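Fiber (Murine adenovirus 2, PDB 5NBH) forms the trimeric fibre of the virus, whose distal domain binds N-acetylglucosamine and probably serves in attachment to the host cell. Local coordinates at residues Glu102-Met110 against Leu118-Glu126; Gln194-Leu202 against Tyr210-Ser218. All coordinates share one frame; numbering follows the deposited sequence.

Interaction 1. Residues Glu102-Met110 against Leu118-Glu126; sequences EYADAHIQM and LFNIDVTGE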
loop_
_atom_site.group_PDB
_atom_site.type_symbol
_atom_site.label_atom_id
_atom_site.label_comp_id
_atom_site.label_asym_id
_atom_site.label_seq_id
_atom_site.Cartn_x
_atom_site.Cartn_y
_atom_site.Cartn_z
ATOM N N GLU A 102 -8.633 -19.307 24.930
ATOM C CA GLU A 102 -7.401 -18.857 24.281
ATOM C C GLU A 102 -7.728 -17.528 23.617
ATOM O O GLU A 102 -8.745 -17.427 22.896
ATOM C CB GLU A 102 -6.941 -19.853 23.232
ATOM C CG GLU A 102 -6.420 -21.175 23.803
ATOM C CD GLU A 102 -5.949 -22.154 22.751
ATOM O OE1 GLU A 102 -5.834 -21.794 21.537
ATOM O OE2 GLU A 102 -5.696 -23.335 23.151
ATOM N N TYR A 103 -6.877 -16.541 23.862
ATOM C CA TYR A 103 -7.116 -15.163 23.392
ATOM C C TYR A 103 -5.865 -14.567 22.729
ATOM O O TYR A 103 -4.758 -15.059 22.917
ATOM C CB TYR A 103 -7.540 -14.282 24.558
ATOM C CG TYR A 103 -8.837 -14.709 25.215
ATOM C CD1 TYR A 103 -8.858 -15.764 26.144
ATOM C CD2 TYR A 103 -10.047 -14.121 24.869
ATOM C CE1 TYR A 103 -10.052 -16.160 26.748
ATOM C CE2 TYR A 103 -11.249 -14.528 25.459
ATOM C CZ TYR A 103 -11.242 -15.534 26.395
ATOM O OH TYR A 103 -12.424 -15.936 26.972
ATOM N N ALA A 104 -6.080 -13.502 21.963
ATOM C CA ALA A 104 -5.008 -12.720 21.355
ATOM C C ALA A 104 -5.401 -11.241 21.337
ATOM O O ALA A 104 -6.575 -10.902 21.399
ATOM C CB ALA A 104 -4.732 -13.202 19.960
ATOM N N ASP A 105 -4.391 -10.385 21.246
ATOM C CA ASP A 105 -4.578 -8.946 21.006
ATOM C C ASP A 105 -4.149 -8.686 19.575
ATOM O O ASP A 105 -3.118 -9.204 19.138
ATOM C CB ASP A 105 -3.676 -8.136 21.910
ATOM C CG ASP A 105 -4.257 -7.949 23.306
ATOM O OD1 ASP A 105 -5.409 -8.345 23.544
ATOM O OD2 ASP A 105 -3.545 -7.378 24.152
ATOM N N ALA A 106 -4.924 -7.902 18.843
ATOM C CA ALA A 106 -4.621 -7.671 17.451
ATOM C C ALA A 106 -4.655 -6.172 17.118
ATOM O O ALA A 106 -5.570 -5.471 17.520
ATOM C CB ALA A 106 -5.597 -8.451 16.584
ATOM N N HIS A 107 -3.628 -5.719 16.409
ATOM C CA HIS A 107 -3.630 -4.399 15.766
ATOM C C HIS A 107 -4.003 -4.638 14.324
ATOM O O HIS A 107 -3.446 -5.524 13.684
ATOM C CB HIS A 107 -2.270 -3.739 15.837
ATOM C CG HIS A 107 -1.790 -3.460 17.236
ATOM N ND1 HIS A 107 -2.085 -2.299 17.912
ATOM C CD2 HIS A 107 -0.983 -4.176 18.053
ATOM C CE1 HIS A 107 -1.515 -2.325 19.100
ATOM N NE2 HIS A 107 -0.848 -3.458 19.218
ATOM N N ILE A 108 -4.968 -3.887 13.823
ATOM C CA ILE A 108 -5.503 -4.095 12.482
ATOM C C ILE A 108 -5.543 -2.794 11.700
ATOM O O ILE A 108 -6.019 -1.770 12.234
ATOM C CB ILE A 108 -6.939 -4.625 12.566
ATOM C CG1 ILE A 108 -6.969 -5.955 13.339
ATOM C CG2 ILE A 108 -7.514 -4.884 11.196
ATOM C CD1 ILE A 108 -8.339 -6.273 13.878
ATOM N N GLN A 109 -5.076 -2.830 10.451
ATOM C CA GLN A 109 -5.271 -1.703 9.528
ATOM C C GLN A 109 -5.906 -2.174 8.226
ATOM O O GLN A 109 -5.520 -3.205 7.661
ATOM C CB GLN A 109 -3.967 -1.001 9.227
ATOM C CG GLN A 109 -3.218 -0.527 10.445
ATOM C CD GLN A 109 -2.332 -1.586 11.026
ATOM O OE1 GLN A 109 -1.655 -2.316 10.297
ATOM N NE2 GLN A 109 -2.326 -1.676 12.334
ATOM N N MET A 110 -6.892 -1.433 7.739
ATOM C CA MET A 110 -7.550 -1.737 6.501
ATOM C C MET A 110 -7.415 -0.486 5.633
ATOM O O MET A 110 -8.057 0.498 5.915
ATOM C CB MET A 110 -8.991 -2.103 6.774
ATOM C CG MET A 110 -9.088 -3.167 7.852
ATOM S SD MET A 110 -10.758 -3.688 8.217
ATOM C CE MET A 110 -11.187 -4.512 6.726
ATOM N N LEU A 118 -6.046 -3.086 1.332
ATOM C CA LEU A 118 -4.898 -3.800 1.900
ATOM C C LEU A 118 -5.190 -4.051 3.364
ATOM O O LEU A 118 -5.305 -3.111 4.148
ATOM C CB LEU A 118 -3.603 -2.966 1.725
ATOM C CG LEU A 118 -2.309 -3.482 2.356
ATOM C CD1 LEU A 118 -1.958 -4.860 1.886
ATOM C CD2 LEU A 118 -1.164 -2.509 2.069
ATOM N N PHE A 119 -5.343 -5.320 3.744
ATOM C CA PHE A 119 -5.643 -5.704 5.115
ATOM C C PHE A 119 -4.351 -6.139 5.784
ATOM O O PHE A 119 -3.630 -6.936 5.212
ATOM C CB PHE A 119 -6.661 -6.865 5.097
ATOM C CG PHE A 119 -6.996 -7.419 6.451
ATOM C CD1 PHE A 119 -6.200 -8.403 7.048
ATOM C CD2 PHE A 119 -8.063 -6.911 7.163
ATOM C CE1 PHE A 119 -6.476 -8.881 8.317
ATOM C CE2 PHE A 119 -8.354 -7.404 8.423
ATOM C CZ PHE A 119 -7.563 -8.383 8.994
ATOM N N ASN A 120 -4.051 -5.580 6.943
ATOM C CA ASN A 120 -2.885 -5.949 7.725
ATOM C C ASN A 120 -3.305 -6.221 9.137
ATOM O O ASN A 120 -4.057 -5.460 9.711
ATOM C CB ASN A 120 -1.863 -4.820 7.758
ATOM C CG ASN A 120 -0.579 -5.235 8.435
ATOM O OD1 ASN A 120 0.172 -6.060 7.904
ATOM N ND2 ASN A 120 -0.300 -4.644 9.610
ATOM N N ILE A 121 -2.802 -7.304 9.707
ATOM C CA ILE A 121 -3.058 -7.635 11.088
ATOM C C ILE A 121 -1.773 -8.088 11.776
ATOM O O ILE A 121 -0.945 -8.766 11.189
ATOM C CB ILE A 121 -4.178 -8.707 11.232
ATOM C CG1 ILE A 121 -4.613 -8.837 12.687
ATOM C CG2 ILE A 121 -3.762 -10.038 10.623
ATOM C CD1 ILE A 121 -5.927 -9.609 12.836
ATOM N N ASP A 122 -1.644 -7.691 13.026
ATOM C CA ASP A 122 -0.527 -8.084 13.878
ATOM C C ASP A 122 -1.154 -8.771 15.067
ATOM O O ASP A 122 -1.834 -8.118 15.838
ATOM C CB ASP A 122 0.196 -6.824 14.313
ATOM C CG ASP A 122 1.564 -7.106 14.785
ATOM O OD1 ASP A 122 2.499 -6.861 14.011
ATOM O OD2 ASP A 122 1.695 -7.634 15.894
ATOM N N VAL A 123 -0.987 -10.086 15.191
ATOM C CA VAL A 123 -1.715 -10.879 16.189
ATOM C C VAL A 123 -0.713 -11.289 17.237
ATOM O O VAL A 123 0.336 -11.807 16.908
ATOM C CB VAL A 123 -2.331 -12.160 15.571
ATOM C CG1 VAL A 123 -3.008 -13.044 16.630
ATOM C CG2 VAL A 123 -3.327 -11.821 14.482
ATOM N N THR A 124 -1.010 -11.040 18.498
ATOM C CA THR A 124 -0.154 -11.516 19.582
ATOM C C THR A 124 -1.006 -12.407 20.490
ATOM O O THR A 124 -1.750 -11.934 21.356
ATOM C CB THR A 124 0.468 -10.372 20.387
ATOM O OG1 THR A 124 1.211 -9.519 19.509
ATOM C CG2 THR A 124 1.413 -10.903 21.445
ATOM N N GLY A 125 -0.921 -13.703 20.223
ATOM C CA GLY A 125 -1.570 -14.737 21.051
ATOM C C GLY A 125 -0.919 -14.891 22.415
ATOM O O GLY A 125 0.277 -14.617 22.603
ATOM N N GLU A 126 -1.723 -15.335 23.384
ATOM C CA GLU A 126 -1.265 -15.444 24.758
ATOM C C GLU A 126 -0.830 -16.849 25.096
ATOM O O GLU A 126 -0.033 -17.024 25.990
ATOM C CB GLU A 126 -2.375 -15.095 25.726
ATOM C CG GLU A 126 -2.833 -13.662 25.715
ATOM C CD GLU A 126 -3.874 -13.400 26.790
ATOM O OE1 GLU A 126 -4.605 -14.331 27.236
ATOM O OE2 GLU A 126 -3.951 -12.239 27.205
HETATM O O HOH W 1 -5.256 -17.001 26.262
HETATM O O HOH W 2 -3.390 -17.468 22.466
HETATM O O HOH W 3 -0.524 -7.659 18.303
#
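With chi1 of -55° and a bend at its second torsion, Gln-109 turns its carboxamide across the sheet's polar face toward Asn-120, whose CG stands anti to the backbone N (chi1 -174°). Asn-120 ND2 then donates to Gln-109 OE1 at 2.8 Å, within the carbonyl plane of the glutamine, the two amide planes being 34° apart. This link closes a hydrogen-bonded pair already tied by two main-chain bonds, and both polar side chains are buried beside Thr-116 and Met-229 of the second subunit.

The apolar face carries Met-110, Ile-108, Ala-106 and Ala-104. Met-110 lies alongside Phe-119, its CE in plane at the ring edge and its SD 5.5 Å from the centroid, a Met-aromatic contact. Ile-108 reaches Phe-119 CE2 with CG2 at 3.8 Å and lays CG1 beside Ile-121 CG1, while Ile-121 CD1 extends to Ala-106 CB.

At the far end Glu-126 N bonds Tyr-103 O at 3.1 Å, and one water joins Tyr-103 N to Glu-126 OE1. Arg-94 forms salt bridges with both Asp-105 and Glu-126. Regular antiparallel pairing with one apolar and one largely polar face marks this as a beta hairpin of the fibre head's beta-sandwich, its open end next to the sugar-binding residue Glu-102.

Interaction 2. Residues Gln194-Leu202 against Tyr210-Ser218; sequences QSTYCSYAL and YITLKSTTS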
loop_
_atom_site.group_PDB
_atom_site.type_symbol
_atom_site.label_atom_id
_atom_site.label_comp_id
_atom_site.label_asym_id
_atom_site.label_seq_id
_atom_site.Cartn_x
_atom_site.Cartn_y
_atom_site.Cartn_z
ATOM N N GLN A 194 8.369 -20.744 14.407
ATOM C CA GLN A 194 7.869 -21.602 13.352
ATOM C C GLN A 194 7.568 -20.876 12.041
ATOM O O GLN A 194 6.971 -19.811 12.074
ATOM C CB GLN A 194 6.542 -22.238 13.817
ATOM C CG GLN A 194 6.022 -23.306 12.883
ATOM C CD GLN A 194 4.758 -23.985 13.372
ATOM O OE1 GLN A 194 4.156 -23.583 14.361
ATOM N NE2 GLN A 194 4.346 -25.028 12.663
ATOM N N SER A 195 7.882 -21.513 10.917
ATOM C CA SER A 195 7.345 -21.093 9.614
ATOM C C SER A 195 6.085 -21.900 9.364
ATOM O O SER A 195 6.100 -23.142 9.374
ATOM C CB SER A 195 8.314 -21.327 8.471
ATOM O OG SER A 195 9.549 -20.725 8.765
ATOM N N THR A 196 4.981 -21.193 9.155
ATOM C CA THR A 196 3.687 -21.825 9.011
ATOM C C THR A 196 2.808 -20.954 8.090
ATOM O O THR A 196 3.327 -20.261 7.173
ATOM C CB THR A 196 3.083 -22.174 10.399
ATOM O OG1 THR A 196 1.837 -22.864 10.206
ATOM C CG2 THR A 196 2.893 -20.950 11.285
ATOM N N TYR A 197 1.511 -21.032 8.253
ATOM C CA TYR A 197 0.565 -20.359 7.356
ATOM C C TYR A 197 -0.691 -19.943 8.101
ATOM O O TYR A 197 -0.975 -20.413 9.219
ATOM C CB TYR A 197 0.209 -21.267 6.182
ATOM C CG TYR A 197 -0.198 -22.666 6.616
ATOM C CD1 TYR A 197 -1.475 -22.927 7.049
ATOM C CD2 TYR A 197 0.717 -23.719 6.593
ATOM C CE1 TYR A 197 -1.852 -24.196 7.461
ATOM C CE2 TYR A 197 0.341 -24.998 6.991
ATOM C CZ TYR A 197 -0.941 -25.224 7.430
ATOM O OH TYR A 197 -1.352 -26.504 7.826
ATOM N N CYS A 198 -1.406 -19.002 7.480
ATOM C CA CYS A 198 -2.643 -18.508 7.997
ATOM C C CYS A 198 -3.610 -18.358 6.829
ATOM O O CYS A 198 -3.242 -17.818 5.772
ATOM C CB CYS A 198 -2.428 -17.168 8.685
ATOM S SG CYS A 198 -3.886 -16.499 9.544
ATOM N N SER A 199 -4.825 -18.850 6.995
ATOM C CA SER A 199 -5.856 -18.618 5.981
ATOM C C SER A 199 -6.616 -17.309 6.239
ATOM O O SER A 199 -6.682 -16.821 7.370
ATOM C CB SER A 199 -6.827 -19.769 5.922
ATOM O OG SER A 199 -7.542 -19.866 7.085
ATOM N N TYR A 200 -7.204 -16.783 5.186
ATOM C CA TYR A 200 -8.176 -15.707 5.320
ATOM C C TYR A 200 -9.392 -16.077 4.484
ATOM O O TYR A 200 -9.281 -16.720 3.447
ATOM C CB TYR A 200 -7.572 -14.343 4.928
ATOM C CG TYR A 200 -7.081 -14.341 3.503
ATOM C CD1 TYR A 200 -5.790 -14.745 3.214
ATOM C CD2 TYR A 200 -7.921 -13.983 2.441
ATOM C CE1 TYR A 200 -5.312 -14.779 1.906
ATOM C CE2 TYR A 200 -7.453 -14.034 1.106
ATOM C CZ TYR A 200 -6.142 -14.428 0.861
ATOM O OH TYR A 200 -5.641 -14.523 -0.439
ATOM N N ALA A 201 -10.543 -15.615 4.903
ATOM C CA ALA A 201 -11.792 -15.860 4.177
ATOM C C ALA A 201 -12.723 -14.696 4.436
ATOM O O ALA A 201 -12.918 -14.288 5.592
ATOM C CB ALA A 201 -12.403 -17.166 4.643
ATOM N N LEU A 202 -13.237 -14.113 3.363
ATOM C CA LEU A 202 -14.221 -13.037 3.444
ATOM C C LEU A 202 -15.593 -13.608 3.130
ATOM O O LEU A 202 -15.779 -14.214 2.076
ATOM C CB LEU A 202 -13.926 -11.960 2.406
ATOM C CG LEU A 202 -12.850 -10.929 2.805
ATOM C CD1 LEU A 202 -11.589 -11.483 3.419
ATOM C CD2 LEU A 202 -12.566 -10.063 1.574
ATOM N N TYR A 210 -17.805 -10.801 7.530
ATOM C CA TYR A 210 -16.838 -11.512 8.320
ATOM C C TYR A 210 -15.505 -11.658 7.588
ATOM O O TYR A 210 -15.449 -12.048 6.420
ATOM C CB TYR A 210 -17.327 -12.918 8.647
ATOM C CG TYR A 210 -18.519 -12.990 9.574
ATOM C CD1 TYR A 210 -19.795 -12.581 9.141
ATOM C CD2 TYR A 210 -18.390 -13.504 10.840
ATOM C CE1 TYR A 210 -20.883 -12.632 9.984
ATOM C CE2 TYR A 210 -19.495 -13.593 11.704
ATOM C CZ TYR A 210 -20.740 -13.154 11.265
ATOM O OH TYR A 210 -21.834 -13.262 12.101
ATOM N N ILE A 211 -14.431 -11.340 8.305
ATOM C CA ILE A 211 -13.078 -11.740 7.943
ATOM C C ILE A 211 -12.706 -12.798 8.955
ATOM O O ILE A 211 -12.620 -12.526 10.180
ATOM C CB ILE A 211 -12.056 -10.572 7.965
ATOM C CG1 ILE A 211 -12.477 -9.520 6.972
ATOM C CG2 ILE A 211 -10.634 -11.070 7.723
ATOM C CD1 ILE A 211 -11.553 -8.320 6.862
ATOM N N THR A 212 -12.449 -14.000 8.452
ATOM C CA THR A 212 -12.109 -15.134 9.330
ATOM C C THR A 212 -10.703 -15.572 9.000
ATOM O O THR A 212 -10.411 -15.859 7.838
ATOM C CB THR A 212 -13.113 -16.282 9.147
ATOM O OG1 THR A 212 -14.453 -15.765 9.292
ATOM C CG2 THR A 212 -12.896 -17.365 10.160
ATOM N N LEU A 213 -9.834 -15.536 10.009
ATOM C CA LEU A 213 -8.455 -15.970 9.882
ATOM C C LEU A 213 -8.204 -17.266 10.613
ATOM O O LEU A 213 -8.677 -17.438 11.726
ATOM C CB LEU A 213 -7.509 -14.900 10.427
ATOM C CG LEU A 213 -7.796 -13.462 9.949
ATOM C CD1 LEU A 213 -6.896 -12.514 10.706
ATOM C CD2 LEU A 213 -7.569 -13.301 8.458
ATOM N N LYS A 214 -7.461 -18.186 10.010
ATOM C CA LYS A 214 -7.115 -19.419 10.722
ATOM C C LYS A 214 -5.616 -19.672 10.666
ATOM O O LYS A 214 -5.065 -19.975 9.605
ATOM C CB LYS A 214 -7.903 -20.606 10.192
ATOM C CG LYS A 214 -9.392 -20.493 10.343
ATOM C CD LYS A 214 -10.139 -21.697 9.745
ATOM C CE LYS A 214 -11.626 -21.426 9.814
ATOM N NZ LYS A 214 -12.502 -22.584 9.451
ATOM N N SER A 215 -4.975 -19.530 11.819
ATOM C CA SER A 215 -3.544 -19.744 11.949
ATOM C C SER A 215 -3.261 -21.165 12.433
ATOM O O SER A 215 -3.968 -21.693 13.318
ATOM C CB SER A 215 -2.953 -18.745 12.936
ATOM O OG SER A 215 -3.658 -18.669 14.158
ATOM N N THR A 216 -2.215 -21.776 11.906
ATOM C CA THR A 216 -1.860 -23.157 12.302
ATOM C C THR A 216 -0.506 -23.128 13.002
ATOM O O THR A 216 0.464 -22.595 12.463
ATOM C CB THR A 216 -1.864 -24.085 11.110
ATOM O OG1 THR A 216 -3.200 -24.175 10.627
ATOM C CG2 THR A 216 -1.367 -25.475 11.474
ATOM N N THR A 217 -0.466 -23.644 14.230
ATOM C CA THR A 217 0.755 -23.623 15.057
ATOM C C THR A 217 1.111 -25.053 15.564
ATOM O O THR A 217 0.249 -25.915 15.615
ATOM C CB THR A 217 0.650 -22.642 16.231
ATOM O OG1 THR A 217 -0.383 -23.056 17.150
ATOM C CG2 THR A 217 0.313 -21.245 15.706
ATOM N N SER A 218 2.384 -25.263 15.878
ATOM C CA SER A 218 2.863 -26.459 16.579
ATOM C C SER A 218 3.706 -26.020 17.763
ATOM O O SER A 218 4.850 -25.590 17.590
ATOM C CB SER A 218 3.714 -27.327 15.664
ATOM O OG SER A 218 3.107 -27.465 14.404
HETATM O O HOH W 4 1.795 -26.863 12.352
HETATM O O HOH W 5 -10.029 -18.456 6.938
HETATM O O HOH W 6 -15.293 -15.357 6.701
#
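Tight packing between Gln-194-Leu-202 and Tyr-210-Ser-218 lies on the inward face, where Tyr-200 CB touches Leu-213 CD2 at 3.7 Å. Cys-198 SG meets Leu-213 CB more loosely at 4.1 Å, and in the side-by-side pair Leu-202 CD1 and Ile-211 CG1 are 4.2 Å apart. Residues of strand 223-231 border this face, and the Tyr-200 ring stacks on Phe-228.

The other face, with Ser-199, Ala-201, Thr-212 and Lys-214, is wetter. One water spans Ser-199 OG and Thr-212 O, and another joins Ala-201 O to Thr-212 OG1. Ser-199 OG, placed between its backbone N and carbonyl carbon (chi1 66°), sits 3.2 Å from Lys-214 CB, whereas the extended lysine chain leads its amine away from the strand pair.

Toward Ser-218 the regular pairing gives way to side-chain bonds. Thr-196 OG1 donates to Thr-216 O at 2.7 Å from above the carbonyl plane, and Ser-218 N donates to Gln-194 OE1 at 2.9 Å. The Tyr-197 ring crosses Thr-216 obliquely, with CE1 3.4 Å from OG1, and also stacks on Phe-192 of the third subunit. Thr-216 OG1 and Ser-215 OG are hydrogen-bonded to the sugar-binding residues Thr-132 and Gln-133, respectively. The arrangement is a long antiparallel beta hairpin in the GHID sheet of the adenovirus fibre head, its Ser-215-Thr-216 part bordering the N-acetylglucosamine site.

Interactions 1 and 2 follow one another along the chain as hairpins of the two different sheets, and their apolar faces meet in the core with centres about 11 Å apart. Ile-211 CD1 lies 3.7 Å from Phe-119 CE2 and 3.8 Å from Met-110 CE, while Leu-213 CD1 packs against Ile-121 CD1 at 3.7 Å. Both hairpins also approach the N-acetylglucosamine site, which holds no ligand in this chain. Interaction 1 contributes Glu-102, hydrogen-bonded to Asn-97. The side chains of Ser-215 and Thr-216 come within about 3 Å of those of Gln-133 and Thr-132, respectively, so the site lies between the loop leading into the first hairpin and the sheet that holds the second.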